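Local coordinates for protein cortical-lytic enzyme (Bacillus cereus, PDB 4S3J) that acts as an N-acetylglucosaminidase that degrades partially broken-down cortex peptidoglycan during spore germination, probably recognising muramic acid delta-lactam residues, at residues S392-M397 with I405-I410. Numbering follows the deposited sequence.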
loop_
_atom_site.group_PDB
_atom_site.type_symbol
_atom_site.label_atom_id
_atom_site.label_comp_id
_atom_site.label_asym_id
_atom_site.label_seq_id
_atom_site.Cartn_x
_atom_site.Cartn_y
_atom_site.Cartn_z
ATOM N N SER A 392 -5.073 10.816 2.258
ATOM C CA SER A 392 -6.399 10.637 1.671
ATOM C C SER A 392 -6.832 9.185 1.691
ATOM O O SER A 392 -7.997 8.892 1.953
ATOM C CB SER A 392 -6.437 11.159 0.250
ATOM O OG SER A 392 -6.205 12.568 0.268
ATOM N N LYS A 393 -5.905 8.284 1.411
ATOM C CA LYS A 393 -6.204 6.855 1.439
ATOM C C LYS A 393 -6.493 6.352 2.852
ATOM O O LYS A 393 -7.432 5.571 3.050
ATOM C CB LYS A 393 -5.048 6.075 0.828
ATOM C CG LYS A 393 -4.935 6.217 -0.692
ATOM C CD LYS A 393 -6.060 5.476 -1.388
ATOM C CE LYS A 393 -6.044 5.642 -2.912
ATOM N NZ LYS A 393 -4.828 5.099 -3.575
ATOM N N PHE A 394 -5.733 6.824 3.843
ATOM C CA PHE A 394 -6.002 6.469 5.240
ATOM C C PHE A 394 -7.413 6.941 5.634
ATOM O O PHE A 394 -8.147 6.208 6.310
ATOM C CB PHE A 394 -4.973 7.099 6.184
ATOM C CG PHE A 394 -3.575 6.493 6.114
ATOM C CD1 PHE A 394 -3.308 5.261 5.497
ATOM C CD2 PHE A 394 -2.497 7.211 6.646
ATOM C CE1 PHE A 394 -2.024 4.735 5.479
ATOM C CE2 PHE A 394 -1.221 6.696 6.612
ATOM C CZ PHE A 394 -0.979 5.447 6.011
ATOM N N ASN A 395 -7.790 8.160 5.245
ATOM C CA ASN A 395 -9.124 8.688 5.566
ATOM C C ASN A 395 -10.227 7.870 4.871
ATOM O O ASN A 395 -11.301 7.643 5.438
ATOM C CB ASN A 395 -9.225 10.156 5.188
ATOM C CG ASN A 395 -8.391 11.049 6.098
ATOM O OD1 ASN A 395 -7.822 10.592 7.104
ATOM N ND2 ASN A 395 -8.293 12.314 5.737
ATOM N N LEU A 396 -9.959 7.408 3.650
ATOM C CA LEU A 396 -10.906 6.528 2.962
ATOM C C LEU A 396 -11.117 5.221 3.742
ATOM O O LEU A 396 -12.256 4.736 3.870
ATOM C CB LEU A 396 -10.415 6.237 1.553
ATOM C CG LEU A 396 -11.228 5.233 0.726
ATOM C CD1 LEU A 396 -12.653 5.765 0.506
ATOM C CD2 LEU A 396 -10.561 4.956 -0.598
ATOM N N MET A 397 -10.031 4.659 4.270
ATOM C CA MET A 397 -10.105 3.427 5.060
ATOM C C MET A 397 -10.997 3.650 6.269
ATOM O O MET A 397 -11.831 2.808 6.600
ATOM C CB MET A 397 -8.719 2.982 5.516
ATOM C CG MET A 397 -7.796 2.542 4.373
ATOM S SD MET A 397 -6.085 2.321 4.935
ATOM C CE MET A 397 -6.311 1.112 6.247
ATOM N N ILE A 405 -4.516 -2.356 5.274
ATOM C CA ILE A 405 -3.836 -1.876 4.082
ATOM C C ILE A 405 -2.669 -2.825 3.773
ATOM O O ILE A 405 -2.000 -3.322 4.678
ATOM C CB ILE A 405 -3.353 -0.403 4.286
ATOM C CG1 ILE A 405 -2.701 0.162 3.024
ATOM C CG2 ILE A 405 -2.403 -0.304 5.451
ATOM C CD1 ILE A 405 -2.510 1.661 3.105
ATOM N N SER A 406 -2.442 -3.085 2.488
ATOM C CA SER A 406 -1.394 -3.978 2.039
ATOM C C SER A 406 -0.497 -3.276 1.032
ATOM O O SER A 406 -0.946 -2.890 -0.037
ATOM C CB SER A 406 -2.021 -5.242 1.424
ATOM O OG SER A 406 -1.040 -6.135 0.941
ATOM N N TYR A 407 0.774 -3.135 1.381
ATOM C CA TYR A 407 1.711 -2.344 0.583
ATOM C C TYR A 407 2.542 -3.170 -0.398
ATOM O O TYR A 407 3.197 -4.133 -0.002
ATOM C CB TYR A 407 2.650 -1.615 1.506
ATOM C CG TYR A 407 2.048 -0.488 2.306
ATOM C CD1 TYR A 407 1.787 0.757 1.713
ATOM C CD2 TYR A 407 1.777 -0.627 3.653
ATOM C CE1 TYR A 407 1.267 1.814 2.459
ATOM C CE2 TYR A 407 1.256 0.437 4.415
ATOM C CZ TYR A 407 1.002 1.650 3.810
ATOM O OH TYR A 407 0.512 2.739 4.524
ATOM N N TRP A 408 2.556 -2.748 -1.665
ATOM C CA TRP A 408 3.466 -3.276 -2.685
ATOM C C TRP A 408 4.417 -2.138 -3.087
ATOM O O TRP A 408 3.975 -1.187 -3.748
ATOM C CB TRP A 408 2.719 -3.774 -3.923
ATOM C CG TRP A 408 3.643 -4.504 -4.871
ATOM C CD1 TRP A 408 4.452 -3.953 -5.818
ATOM C CD2 TRP A 408 3.870 -5.910 -4.926
ATOM N NE1 TRP A 408 5.162 -4.934 -6.475
ATOM C CE2 TRP A 408 4.826 -6.143 -5.934
ATOM C CE3 TRP A 408 3.365 -6.999 -4.214
ATOM C CZ2 TRP A 408 5.281 -7.417 -6.259
ATOM C CZ3 TRP A 408 3.823 -8.265 -4.539
ATOM C CH2 TRP A 408 4.772 -8.459 -5.546
ATOM N N LYS A 409 5.699 -2.181 -2.730
ATOM C CA LYS A 409 6.394 -3.255 -2.023
ATOM C C LYS A 409 7.577 -2.631 -1.291
ATOM O O LYS A 409 7.930 -1.474 -1.541
ATOM C CB LYS A 409 6.893 -4.350 -2.988
ATOM C CG LYS A 409 7.835 -3.824 -4.082
ATOM C CD LYS A 409 8.461 -4.978 -4.898
ATOM C CE LYS A 409 9.267 -4.450 -6.066
ATOM N NZ LYS A 409 10.013 -5.534 -6.786
ATOM N N ILE A 410 8.198 -3.403 -0.411
ATOM C CA ILE A 410 9.405 -2.994 0.300
ATOM C C ILE A 410 10.519 -2.709 -0.708
ATOM O O ILE A 410 10.662 -3.406 -1.704
ATOM C CB ILE A 410 9.810 -4.094 1.315
ATOM C CG1 ILE A 410 8.756 -4.195 2.417
ATOM C CG2 ILE A 410 11.210 -3.825 1.916
ATOM C CD1 ILE A 410 8.882 -5.433 3.284
#
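Phe394 and Met397, one helical turn apart on 392-397, take hold of Ile405 of 405-410. The Phe394 ring works with its edge: CE1 lies 3.9 Å from Ile405 CD1 and 3.4 Å from Tyr407 OH, both near the plane of the ring. Tyr407 OH is equally 3.4 Å from Phe394 CZ, facing the CE1-CZ side, and this buried hydroxyl finds its hydrogen bond outside the two segments. The Met397 side chain crosses that of Ile405 at about a right angle, its CE 3.9 Å from Ile405 CB. The bend at chi3 (57°) turns that methyl toward the root of the isoleucine, while Met397 SD also rests on Ile405 CB at 3.9 Å. On the strand, Ile405 CG1 is anti to the backbone N (chi1 -177°), and the extended branch carries CD1 out to the phenylalanine edge. This is the helix-on-barrel layer of the family 18 TIM barrel: helix 387-400 lies outside strand 404-408 and runs roughly antiparallel to it, the short axes 11.5 Å apart at 150°. Parallel neighbours 104-111 and 318-330 flank the strand, and Met397 also touches Val105 and Met320 on them. Helix 415-424 packs beside Phe394 through Leu420 and Leu421, and Leu421 also reaches Tyr407. Further along, Phe425 meets the Phe394 ring edge-to-face.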